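Local atomic coordinates of inulin fructotransferase (PDB entry 2INV), a protein that cleaves inulin by intramolecular fructosyl transfer, probably releasing its terminal difructosyl units as a cyclic difructose dianhydride. Residues A[71-76]-A[123-128]; A[83-88]-A[109-114]; A[143-148]-A[178-183]; A[160-165]-A[186-191]; A[266-271]-A[288-293]. All coordinates share one frame; numbering follows the deposited sequence.

Overall arrangement
The chain winds as a right-handed parallel beta-helix, sampled by the contacts from its N-terminal coils onward. Contact 1 pairs 71-76 with 123-128, closing a long loop; contact 2, joining 83-88 to 109-114, closes a shorter one within it. Contact 3 then opens at 143-148, and before it closes at 178-183 the chain passes 160-165 of contact 4, whose other half, 186-191, follows, so these two cross and bind successive coils on different faces. Strand 123-127 of contact 1 pairs with strand 162-166 of contact 4, while backbone bonds of Ser111 and Ile113 to Cys144 join contacts 2 and 3. Contact 5, 266-271 with 288-293, lies beyond the chain's centre, about 33 Å from contact 1 between centres.

Contact 1 (A[71-76]-A[123-128]); sequences TQVVVD and QAFLVK
The Phe125 ring meets Val73 obliquely, its CD2 3.6 Å from Val73 CB, and has Val75 CG2 at an edge, near the ring plane. The other flat groups, the amides of Gln72 and Gln123, run side by side with their planes 50° apart. Gln72 CG is anti to the backbone N (chi1 168°) and its extended chain carries the amide alongside Gln123; Gln72 NE2 comes close to Gln123 OE1 at an angle poor for a hydrogen bond, and Gln123 NE2 is hydrogen-bonded to Glu165 OE1. This is a parallel strand pair of the right-handed beta-helix. Four backbone bonds, Val73 N to Ala124 O, Leu126 N to Val73 O, Val75 N to Leu126 O and Lys128 N to Val75 O, alternate in direction across the pair and measure 2.7 to 3.0 Å. Val73, Val75, Phe125 and Val127 share one side, where both Val75 and Val127 pack on Ile138 of strand 135-146, which belongs to another face of the helix; Val74 and Leu126 take the opposite side. Asn39, from helix 30-48, bonds through its side-chain amide to Gln72 O and Val74 N. Lys46 of the same helix forms a salt bridge with Asp76 OD2, and Asp76 CB rests 3.4 Å from Lys128 O.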
# COMPACT_ATOMS: atom_id res chain seq x y z
N THR A 71 -15.69 27.53 13.97
CA THR A 71 -15.12 27.17 15.28
C THR A 71 -14.19 25.96 15.29
O THR A 71 -14.58 24.85 14.92
CB THR A 71 -16.24 26.91 16.31
OG1 THR A 71 -17.10 28.05 16.39
CG2 THR A 71 -15.63 26.65 17.68
N GLN A 72 -12.97 26.17 15.77
CA GLN A 72 -11.95 25.12 15.86
C GLN A 72 -12.38 23.95 16.73
O GLN A 72 -12.85 24.15 17.86
CB GLN A 72 -10.64 25.70 16.42
CG GLN A 72 -9.60 24.65 16.83
CD GLN A 72 -8.47 25.23 17.66
OE1 GLN A 72 -8.60 25.41 18.87
NE2 GLN A 72 -7.35 25.52 17.00
N VAL A 73 -12.22 22.74 16.22
CA VAL A 73 -12.60 21.54 16.97
C VAL A 73 -11.44 20.99 17.76
O VAL A 73 -10.38 20.69 17.21
CB VAL A 73 -13.09 20.42 16.05
CG1 VAL A 73 -13.43 19.17 16.86
CG2 VAL A 73 -14.32 20.87 15.27
N VAL A 74 -11.64 20.84 19.06
CA VAL A 74 -10.61 20.30 19.92
C VAL A 74 -10.98 18.86 20.23
O VAL A 74 -12.00 18.58 20.85
CB VAL A 74 -10.50 21.13 21.22
CG1 VAL A 74 -9.57 20.46 22.19
CG2 VAL A 74 -9.99 22.53 20.88
N VAL A 75 -10.14 17.95 19.74
CA VAL A 75 -10.36 16.53 19.93
C VAL A 75 -9.50 16.03 21.07
O VAL A 75 -8.28 15.99 20.98
CB VAL A 75 -10.03 15.75 18.64
CG1 VAL A 75 -10.25 14.26 18.86
CG2 VAL A 75 -10.91 16.25 17.50
N ASP A 76 -10.17 15.64 22.14
CA ASP A 76 -9.47 15.14 23.32
C ASP A 76 -9.99 13.80 23.81
O ASP A 76 -9.88 13.49 24.99
CB ASP A 76 -9.54 16.19 24.43
CG ASP A 76 -10.95 16.46 24.88
OD1 ASP A 76 -11.90 16.26 24.09
OD2 ASP A 76 -11.13 16.90 26.04
N GLN A 123 -6.26 25.81 13.26
CA GLN A 123 -6.64 24.43 12.97
C GLN A 123 -8.13 24.09 13.02
O GLN A 123 -8.82 24.39 13.99
CB GLN A 123 -5.86 23.51 13.91
CG GLN A 123 -4.41 23.95 14.10
CD GLN A 123 -4.19 24.78 15.35
OE1 GLN A 123 -5.05 25.57 15.76
NE2 GLN A 123 -3.01 24.63 15.95
N ALA A 124 -8.61 23.42 11.97
CA ALA A 124 -10.00 23.00 11.91
C ALA A 124 -10.15 21.98 13.02
O ALA A 124 -11.11 22.01 13.79
CB ALA A 124 -10.31 22.37 10.55
N PHE A 125 -9.18 21.08 13.08
CA PHE A 125 -9.15 20.05 14.10
C PHE A 125 -7.83 20.08 14.84
O PHE A 125 -6.75 20.01 14.24
CB PHE A 125 -9.37 18.67 13.47
CG PHE A 125 -10.74 18.48 12.89
CD1 PHE A 125 -11.00 18.80 11.56
CD2 PHE A 125 -11.79 18.04 13.69
CE1 PHE A 125 -12.29 18.68 11.04
CE2 PHE A 125 -13.07 17.93 13.18
CZ PHE A 125 -13.32 18.25 11.85
N LEU A 126 -7.92 20.22 16.16
CA LEU A 126 -6.73 20.24 17.00
C LEU A 126 -6.88 19.14 18.03
O LEU A 126 -7.72 19.22 18.93
CB LEU A 126 -6.58 21.59 17.68
CG LEU A 126 -5.34 21.75 18.58
CD1 LEU A 126 -4.07 21.44 17.80
CD2 LEU A 126 -5.31 23.16 19.12
N VAL A 127 -6.07 18.11 17.85
CA VAL A 127 -6.07 16.95 18.71
C VAL A 127 -5.04 17.13 19.80
O VAL A 127 -3.84 17.25 19.53
CB VAL A 127 -5.74 15.71 17.89
CG1 VAL A 127 -5.91 14.46 18.72
CG2 VAL A 127 -6.61 15.67 16.64
N LYS A 128 -5.49 17.17 21.05
CA LYS A 128 -4.56 17.34 22.14
C LYS A 128 -5.20 17.05 23.47
O LYS A 128 -6.40 17.24 23.67
CB LYS A 128 -3.99 18.76 22.16
CG LYS A 128 -5.05 19.83 22.35
CD LYS A 128 -4.40 21.22 22.39
CE LYS A 128 -5.45 22.28 22.66
NZ LYS A 128 -4.84 23.63 22.87

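Contact 2 (A[83-88]-A[109-114]); sequences AGFGHG and GASHIR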
# COMPACT_ATOMS: atom_id res chain seq x y z
N ALA A 83 -15.51 10.34 10.17
CA ALA A 83 -15.51 9.83 8.81
C ALA A 83 -16.59 10.41 7.91
O ALA A 83 -17.66 10.81 8.37
CB ALA A 83 -15.63 8.32 8.85
N GLY A 84 -16.28 10.44 6.61
CA GLY A 84 -17.22 10.94 5.62
C GLY A 84 -17.39 9.89 4.55
O GLY A 84 -17.12 8.72 4.79
N PHE A 85 -17.86 10.30 3.37
CA PHE A 85 -18.06 9.36 2.27
C PHE A 85 -17.17 9.65 1.07
O PHE A 85 -17.29 8.99 0.04
CB PHE A 85 -19.53 9.36 1.80
CG PHE A 85 -20.50 8.86 2.81
CD1 PHE A 85 -20.91 9.66 3.87
CD2 PHE A 85 -21.03 7.57 2.69
CE1 PHE A 85 -21.83 9.20 4.79
CE2 PHE A 85 -21.96 7.10 3.62
CZ PHE A 85 -22.36 7.92 4.66
N GLY A 86 -16.29 10.65 1.19
CA GLY A 86 -15.43 10.97 0.07
C GLY A 86 -14.40 12.05 0.32
O GLY A 86 -14.60 12.93 1.15
N HIS A 87 -13.29 11.98 -0.41
CA HIS A 87 -12.20 12.95 -0.29
C HIS A 87 -12.53 14.23 -1.07
O HIS A 87 -11.95 15.28 -0.82
CB HIS A 87 -10.90 12.35 -0.84
CG HIS A 87 -10.94 12.02 -2.29
ND1 HIS A 87 -11.77 11.06 -2.82
CD2 HIS A 87 -10.25 12.53 -3.34
CE1 HIS A 87 -11.59 10.99 -4.13
NE2 HIS A 87 -10.68 11.87 -4.47
N GLY A 88 -13.46 14.09 -2.01
CA GLY A 88 -13.91 15.20 -2.83
C GLY A 88 -12.90 16.22 -3.31
O GLY A 88 -13.17 17.42 -3.28
N GLY A 109 -15.98 18.69 -3.25
CA GLY A 109 -17.20 18.01 -2.82
C GLY A 109 -17.12 16.93 -1.76
O GLY A 109 -16.26 16.97 -0.87
N ALA A 110 -18.01 15.94 -1.86
CA ALA A 110 -18.07 14.85 -0.89
C ALA A 110 -18.41 15.47 0.45
O ALA A 110 -19.15 16.45 0.51
CB ALA A 110 -16.72 14.11 -0.82
N SER A 111 -17.88 14.90 1.54
CA SER A 111 -18.13 15.45 2.87
C SER A 111 -17.14 16.60 2.99
O SER A 111 -16.07 16.50 3.61
CB SER A 111 -17.88 14.38 3.92
OG SER A 111 -18.54 13.18 3.53
N HIS A 112 -17.56 17.70 2.37
CA HIS A 112 -16.83 18.95 2.22
C HIS A 112 -16.89 19.93 3.40
O HIS A 112 -17.95 20.51 3.70
CB HIS A 112 -17.38 19.57 0.93
CG HIS A 112 -16.79 20.88 0.55
ND1 HIS A 112 -15.44 21.14 0.59
CD2 HIS A 112 -17.37 21.97 0.01
CE1 HIS A 112 -15.21 22.34 0.09
NE2 HIS A 112 -16.37 22.87 -0.28
N ILE A 113 -15.75 20.13 4.06
CA ILE A 113 -15.69 21.07 5.17
C ILE A 113 -14.83 22.25 4.74
O ILE A 113 -13.65 22.10 4.41
CB ILE A 113 -15.06 20.47 6.44
CG1 ILE A 113 -16.03 19.47 7.08
CG2 ILE A 113 -14.72 21.58 7.43
CD1 ILE A 113 -15.50 18.83 8.34
N ARG A 114 -15.44 23.42 4.74
CA ARG A 114 -14.72 24.62 4.38
C ARG A 114 -14.23 25.23 5.67
O ARG A 114 -15.01 25.60 6.56
CB ARG A 114 -15.63 25.56 3.63
CG ARG A 114 -16.56 24.83 2.67
CD ARG A 114 -16.83 25.70 1.48
NE ARG A 114 -17.28 27.01 1.92
CZ ARG A 114 -17.09 28.13 1.27
NH1 ARG A 114 -16.45 28.12 0.12
NH2 ARG A 114 -17.52 29.27 1.78
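Ser111 OG is anti to the carbonyl carbon (chi1 -48°), which directs it at the backbone of Phe85, and a positive phi of 63° at Ala110 turns the Ala110 methyl onto Gly86. The place is a bend in the parallel beta-helix: strands 80-84 and 111-115 both pair with strand 135-146, and an excursion carrying helix 92-96 leaves after Gly88 and returns at Gly109. Phe85 N donates to Ser111 OG at 3.0 Å and 163°, and the same hydroxyl is hydrogen-bonded to Ile62 O, so two backbone groups grip it. It also sits near the plane of the Phe85 ring, at the edge. Ser111 is itself the centre of an inverse gamma turn, closed by a weak bond from His112 N to Ala110 O.

Further along, Ala110 CB presses to 3.1 Å from Gly86 O. Glycines at alternate positions allow this: a beta carbon on Gly86 or Gly88 would fall 2.8 Å from Ala110 CB, and one on Gly84 2.5 Å from Ser111 OG. The Phe85 side chain is about 7 Å from a bound phosphonate. Thr81 OG1 of the second subunit is hydrogen-bonded to Phe85 O, and Ser172 O of that subunit to His87 NE2. The base of the excursion is closed by Gly109 N, which donates to Gly88 O at 3.1 Å, while Gly88 CA lies 3.5 Å from Gly109 O.

Contact 3 (A[143-148]-A[178-183]); sequences FCLDGV and MGFVYL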
# COMPACT_ATOMS: atom_id res chain seq x y z
N PHE A 143 -13.13 12.25 4.26
CA PHE A 143 -13.83 13.53 4.16
C PHE A 143 -12.90 14.60 3.61
O PHE A 143 -11.71 14.36 3.41
CB PHE A 143 -14.54 13.93 5.47
CG PHE A 143 -13.65 14.40 6.57
CD1 PHE A 143 -13.30 15.75 6.67
CD2 PHE A 143 -13.24 13.52 7.57
CE1 PHE A 143 -12.55 16.21 7.77
CE2 PHE A 143 -12.50 13.97 8.66
CZ PHE A 143 -12.16 15.31 8.76
N CYS A 144 -13.45 15.78 3.33
CA CYS A 144 -12.69 16.86 2.71
C CYS A 144 -12.48 18.16 3.49
O CYS A 144 -13.44 18.75 3.99
CB CYS A 144 -13.35 17.17 1.36
SG CYS A 144 -12.60 18.49 0.39
N LEU A 145 -11.23 18.60 3.56
CA LEU A 145 -10.85 19.84 4.24
C LEU A 145 -10.35 20.83 3.19
O LEU A 145 -9.30 20.63 2.58
CB LEU A 145 -9.78 19.59 5.30
CG LEU A 145 -10.28 18.97 6.61
CD1 LEU A 145 -9.10 18.61 7.49
CD2 LEU A 145 -11.20 19.96 7.31
N ASP A 146 -11.12 21.90 3.00
CA ASP A 146 -10.82 22.91 1.99
C ASP A 146 -10.61 24.32 2.60
O ASP A 146 -11.48 24.84 3.31
CB ASP A 146 -11.98 22.86 0.98
CG ASP A 146 -12.03 24.04 0.03
OD1 ASP A 146 -11.01 24.72 -0.17
OD2 ASP A 146 -13.12 24.27 -0.53
N GLY A 147 -9.44 24.89 2.32
CA GLY A 147 -9.09 26.21 2.84
C GLY A 147 -9.71 27.36 2.06
O GLY A 147 -9.47 28.53 2.36
N VAL A 148 -10.49 27.00 1.05
CA VAL A 148 -11.19 27.96 0.21
C VAL A 148 -10.36 28.85 -0.72
O VAL A 148 -10.65 28.95 -1.91
CB VAL A 148 -12.10 28.86 1.09
CG1 VAL A 148 -12.89 29.81 0.22
CG2 VAL A 148 -13.02 27.99 1.92
N MSE A 178 -8.50 10.64 2.97
CA MSE A 178 -8.82 12.06 3.05
C MSE A 178 -8.54 12.91 1.82
O MSE A 178 -7.87 12.49 0.87
CB MSE A 178 -8.11 12.69 4.25
CG MSE A 178 -8.37 11.98 5.58
SE MSE A 178 -9.83 12.73 6.57
CE MSE A 178 -9.39 14.60 6.33
N GLY A 179 -9.09 14.13 1.87
CA GLY A 179 -8.92 15.09 0.80
C GLY A 179 -8.59 16.41 1.45
O GLY A 179 -9.41 16.96 2.21
N PHE A 180 -7.39 16.92 1.20
CA PHE A 180 -6.96 18.20 1.76
C PHE A 180 -6.71 19.11 0.58
O PHE A 180 -6.01 18.74 -0.36
CB PHE A 180 -5.65 18.04 2.53
CG PHE A 180 -5.76 17.21 3.77
CD1 PHE A 180 -6.04 17.79 5.01
CD2 PHE A 180 -5.53 15.84 3.72
CE1 PHE A 180 -6.07 17.03 6.17
CE2 PHE A 180 -5.56 15.07 4.87
CZ PHE A 180 -5.83 15.66 6.10
N VAL A 181 -7.27 20.32 0.62
CA VAL A 181 -7.06 21.24 -0.48
C VAL A 181 -7.08 22.71 -0.06
O VAL A 181 -7.91 23.12 0.76
CB VAL A 181 -8.08 20.98 -1.61
CG1 VAL A 181 -9.50 21.21 -1.11
CG2 VAL A 181 -7.78 21.86 -2.80
N TYR A 182 -6.14 23.47 -0.61
CA TYR A 182 -5.98 24.90 -0.36
C TYR A 182 -5.83 25.31 1.11
O TYR A 182 -6.42 26.28 1.56
CB TYR A 182 -7.13 25.67 -1.03
CG TYR A 182 -6.76 26.36 -2.34
CD1 TYR A 182 -5.98 25.72 -3.31
CD2 TYR A 182 -7.19 27.66 -2.60
CE1 TYR A 182 -5.64 26.36 -4.52
CE2 TYR A 182 -6.87 28.31 -3.81
CZ TYR A 182 -6.09 27.65 -4.75
OH TYR A 182 -5.77 28.30 -5.92
N LEU A 183 -5.00 24.57 1.84
CA LEU A 183 -4.73 24.83 3.26
C LEU A 183 -3.25 25.17 3.43
O LEU A 183 -2.40 24.49 2.84
CB LEU A 183 -5.03 23.58 4.11
CG LEU A 183 -6.49 23.18 4.29
CD1 LEU A 183 -6.55 21.77 4.84
CD2 LEU A 183 -7.16 24.17 5.22
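Backbone bonds come first: Gly179 N to Phe143 O, Leu145 N to Gly179 O, Val181 N to Leu145 O and Gly147 N to Val181 O, the last three each 2.8 Å. The strands run in parallel, their axes 4.7 Å apart at closest and 5° from aligned.

The aromatic contact is made by Met178, modelled as selenomethionine. Its chain bends at chi2 and chi3, and this folds the tip over one face of the Phe143 ring: CE stands 3.8 Å from the ring centroid, 12° off the normal, and SE is over the same ring, a Met-aromatic contact. An alanine at Phe143 would probably leave the Met178 tip without its ring face and open a gap beside Phe125, which packs against the same ring.

Apolar packing continues with Leu145, whose CD1 lies 3.7 Å from Phe180 CE1, while its CB is 3.9 Å from Leu183 CD1. On the other face of the pair Asp146 CB lies 3.6 Å from Val181 CG1.

Among the polar groups, Asp146 OD1 accepts from Val148 N at 2.6 Å, an Asx turn, and also forms a salt bridge with Arg92. Tyr182 is hydrogen-bonded to Asp96 through OH, stacks with Phe150 and touches Glu204 of the glycan pocket; its side chain is about 7 Å from a bound fructose.

Parallel strands in register on consecutive coils, with like-placed side chains stacked, are the hallmark of the right-handed beta-helix, here close to its sugar site.

Contact 4 (A[160-165]-A[186-191]); sequences GKTGIE and ALIVRG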
# COMPACT_ATOMS: atom_id res chain seq x y z
N GLY A 160 -2.95 31.01 6.45
CA GLY A 160 -2.95 30.76 7.88
C GLY A 160 -3.87 29.69 8.43
O GLY A 160 -4.08 29.63 9.65
N LYS A 161 -4.43 28.84 7.57
CA LYS A 161 -5.33 27.80 8.06
C LYS A 161 -4.65 26.43 8.10
O LYS A 161 -3.74 26.15 7.32
CB LYS A 161 -6.55 27.70 7.15
CG LYS A 161 -7.42 28.94 7.13
CD LYS A 161 -8.28 28.96 5.89
CE LYS A 161 -9.17 30.19 5.83
NZ LYS A 161 -10.22 30.06 4.79
N THR A 162 -5.07 25.59 9.03
CA THR A 162 -4.53 24.24 9.12
C THR A 162 -5.71 23.28 9.18
O THR A 162 -6.74 23.58 9.80
CB THR A 162 -3.64 24.03 10.36
OG1 THR A 162 -2.49 24.88 10.28
CG2 THR A 162 -3.16 22.57 10.40
N GLY A 163 -5.57 22.12 8.53
CA GLY A 163 -6.64 21.15 8.48
C GLY A 163 -6.76 20.27 9.72
O GLY A 163 -7.77 20.33 10.43
N ILE A 164 -5.76 19.44 9.95
CA ILE A 164 -5.75 18.55 11.10
C ILE A 164 -4.39 18.64 11.77
O ILE A 164 -3.36 18.45 11.12
CB ILE A 164 -5.98 17.08 10.68
CG1 ILE A 164 -7.39 16.91 10.14
CG2 ILE A 164 -5.74 16.15 11.87
CD1 ILE A 164 -7.67 15.53 9.55
N GLU A 165 -4.38 18.96 13.06
CA GLU A 165 -3.11 19.06 13.76
C GLU A 165 -3.13 18.31 15.08
O GLU A 165 -3.99 18.53 15.93
CB GLU A 165 -2.73 20.52 14.01
CG GLU A 165 -1.63 20.67 15.04
CD GLU A 165 -0.88 21.98 14.93
OE1 GLU A 165 -1.45 22.96 14.42
OE2 GLU A 165 0.30 22.01 15.35
N ALA A 186 -1.85 21.25 5.70
CA ALA A 186 -2.91 20.26 5.62
C ALA A 186 -2.94 19.42 6.88
O ALA A 186 -3.89 19.48 7.67
CB ALA A 186 -2.69 19.37 4.41
N LEU A 187 -1.88 18.65 7.08
CA LEU A 187 -1.77 17.77 8.24
C LEU A 187 -0.47 17.93 9.03
O LEU A 187 0.62 17.93 8.46
CB LEU A 187 -1.90 16.32 7.77
CG LEU A 187 -1.69 15.25 8.83
CD1 LEU A 187 -2.91 15.18 9.72
CD2 LEU A 187 -1.46 13.91 8.16
N ILE A 188 -0.61 18.04 10.35
CA ILE A 188 0.54 18.17 11.23
C ILE A 188 0.40 17.15 12.37
O ILE A 188 -0.65 17.06 12.99
CB ILE A 188 0.64 19.58 11.86
CG1 ILE A 188 0.92 20.62 10.77
CG2 ILE A 188 1.73 19.61 12.92
CD1 ILE A 188 0.95 22.05 11.28
N VAL A 189 1.45 16.38 12.63
CA VAL A 189 1.42 15.39 13.70
C VAL A 189 2.75 15.29 14.44
O VAL A 189 3.72 14.72 13.94
CB VAL A 189 1.04 13.99 13.18
CG1 VAL A 189 0.89 13.04 14.36
CG2 VAL A 189 -0.26 14.06 12.40
N ARG A 190 2.76 15.84 15.65
CA ARG A 190 3.91 15.88 16.53
C ARG A 190 3.94 14.67 17.45
O ARG A 190 2.91 14.24 17.94
CB ARG A 190 3.82 17.17 17.35
CG ARG A 190 5.08 17.55 18.08
CD ARG A 190 5.00 18.97 18.53
NE ARG A 190 6.34 19.50 18.77
CZ ARG A 190 6.98 20.32 17.95
NH1 ARG A 190 6.40 20.70 16.83
NH2 ARG A 190 8.20 20.74 18.24
N GLY A 191 5.13 14.13 17.70
CA GLY A 191 5.25 12.98 18.57
C GLY A 191 4.39 11.79 18.17
O GLY A 191 3.71 11.19 19.00
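Ala186 O is gripped by two donors from the adjacent coil: Ile164 N at 2.9 Å and 163°, nearly along the C=O axis, and Gly163 N at 3.2 Å, a weak bond with an angle of 121°. This is a corner of the parallel beta-helix, where Gly163 and Ala186 turn the chain with closely similar backbone angles, one above the other, from one face to the next. Beyond it Ile188 N returns a bond to Ile164 O at 2.9 Å.

Outside the coil Glu165 and Ile188 lie side by side and point the same way. With CG anti to the backbone N (chi1 165°) and the chain extended, the glutamate runs along the isoleucine, bringing OE2 to 3.7 Å from Ile188 CG2. Its other oxygen, OE1, is hydrogen-bonded to Gln123 NE2 of the preceding coil; Arg190 NH1 lies 6.4 Å from Glu165 OE2, too far for a salt bridge. An alanine in place of Glu165 would probably leave Gln123 NE2 without that acceptor and bare the flank of Ile188.

Ile164 faces the interior, packing on Phe140, Leu145, Met178 and Phe180. Leu187 crosses it obliquely and sends one methyl back over the isoleucine: Leu187 CD1 is 3.7 Å from Ile164 CG2 and 3.6 Å from Ile164 O.

Contact 5 (A[266-271]-A[288-293]); sequences SVTSNR and ENLITA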
# COMPACT_ATOMS: atom_id res chain seq x y z
N SER A 266 13.21 4.70 5.99
CA SER A 266 13.30 4.16 4.64
C SER A 266 12.35 4.84 3.67
O SER A 266 11.15 4.96 3.93
CB SER A 266 13.03 2.65 4.66
OG SER A 266 12.98 2.14 3.35
N VAL A 267 12.90 5.27 2.54
CA VAL A 267 12.12 5.92 1.50
C VAL A 267 12.32 5.06 0.25
O VAL A 267 13.33 5.19 -0.45
CB VAL A 267 12.60 7.36 1.28
CG1 VAL A 267 11.82 8.01 0.15
CG2 VAL A 267 12.41 8.15 2.57
N THR A 268 11.35 4.20 -0.00
CA THR A 268 11.41 3.25 -1.10
C THR A 268 10.14 3.13 -1.94
O THR A 268 9.03 3.30 -1.44
CB THR A 268 11.71 1.85 -0.53
OG1 THR A 268 12.80 1.94 0.39
CG2 THR A 268 12.03 0.88 -1.65
N SER A 269 10.32 2.80 -3.22
CA SER A 269 9.20 2.59 -4.13
C SER A 269 8.27 3.80 -4.23
O SER A 269 7.05 3.67 -4.10
CB SER A 269 8.40 1.37 -3.66
OG SER A 269 9.23 0.24 -3.55
N ASN A 270 8.84 4.97 -4.48
CA ASN A 270 8.05 6.19 -4.60
C ASN A 270 8.27 6.87 -5.93
O ASN A 270 9.27 6.64 -6.61
CB ASN A 270 8.40 7.18 -3.48
CG ASN A 270 8.05 6.65 -2.10
OD1 ASN A 270 6.88 6.59 -1.72
ND2 ASN A 270 9.07 6.26 -1.35
N ARG A 271 7.33 7.73 -6.29
CA ARG A 271 7.40 8.51 -7.52
C ARG A 271 7.57 9.96 -7.11
O ARG A 271 6.68 10.53 -6.49
CB ARG A 271 6.12 8.33 -8.34
CG ARG A 271 6.15 9.05 -9.71
CD ARG A 271 5.73 10.51 -9.62
NE ARG A 271 5.84 11.20 -10.90
CZ ARG A 271 4.90 11.99 -11.42
NH1 ARG A 271 3.77 12.20 -10.76
NH2 ARG A 271 5.09 12.58 -12.59
N GLU A 288 21.97 6.33 8.84
CA GLU A 288 21.51 5.00 8.45
C GLU A 288 20.14 4.85 7.77
O GLU A 288 19.36 3.96 8.10
CB GLU A 288 21.58 4.10 9.70
CG GLU A 288 22.98 4.08 10.29
CD GLU A 288 23.02 3.88 11.80
OE1 GLU A 288 22.16 3.15 12.33
OE2 GLU A 288 23.91 4.46 12.46
N ASN A 289 19.86 5.71 6.79
CA ASN A 289 18.59 5.66 6.09
C ASN A 289 18.72 5.04 4.70
O ASN A 289 19.77 5.15 4.05
CB ASN A 289 18.00 7.06 5.98
CG ASN A 289 17.85 7.73 7.33
OD1 ASN A 289 16.93 7.41 8.09
ND2 ASN A 289 18.76 8.64 7.64
N LEU A 290 17.65 4.38 4.28
CA LEU A 290 17.59 3.72 2.99
C LEU A 290 16.70 4.48 2.01
O LEU A 290 15.50 4.66 2.25
CB LEU A 290 17.07 2.30 3.19
CG LEU A 290 16.86 1.41 1.96
CD1 LEU A 290 18.18 1.14 1.27
CD2 LEU A 290 16.21 0.11 2.40
N ILE A 291 17.31 4.94 0.93
CA ILE A 291 16.61 5.68 -0.12
C ILE A 291 16.86 4.83 -1.35
O ILE A 291 17.91 4.91 -1.97
CB ILE A 291 17.23 7.06 -0.34
CG1 ILE A 291 17.46 7.72 1.02
CG2 ILE A 291 16.31 7.91 -1.20
CD1 ILE A 291 16.20 8.06 1.75
N THR A 292 15.87 4.01 -1.72
CA THR A 292 16.06 3.12 -2.85
C THR A 292 14.80 2.86 -3.65
O THR A 292 13.69 3.05 -3.16
CB THR A 292 16.63 1.79 -2.33
OG1 THR A 292 17.10 1.00 -3.41
CG2 THR A 292 15.55 1.02 -1.57
N ALA A 293 14.99 2.41 -4.89
CA ALA A 293 13.88 2.08 -5.78
C ALA A 293 12.89 3.23 -5.98
O ALA A 293 11.68 3.00 -6.07
CB ALA A 293 13.15 0.86 -5.25
O HOH W 1 9.43 3.99 -7.54
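Strands 266-268 and 290-292 run in parallel at 5°, with Val267 N bonded to Leu290 O at 2.7 Å, Thr292 N to Val267 O, and Ser269 N only weakly to Thr292 O. They are successive coils of the right-handed parallel beta-helix, and Ser269 and Ala293, both with positive phi, turn the chain at matching places.

Val267 and Ile291 lie side by side on one face, where Ile291 CD1 reaches 3.7 Å from Val267 CB. The opposite face holds Ser266, Thr268, Leu290 and Thr292. Thr268 OG1 donates to Ser266 OG at 3.0 Å. OG1 of Thr292 is anti to its backbone N (chi1 -167°), which leaves CG2 against Thr268, 3.5 Å from OG1 and CG2 alike; Thr292 OG1 is hydrogen-bonded to Asp331 of the third subunit and to Ser330 O of its own chain.

This face belongs to the trimer interface: Thr268 packs on Ser269 and Thr292 on Ala293 of the third subunit, and at the turn Ser269 OG is hydrogen-bonded to Ser269 OG of both other subunits. The Ser269 side chain is about 5 Å from a bound phosphonate. Past the turn a water bridges the coils, donating to Asn270 O at 2.8 Å and to Ala293 O at 2.9 Å.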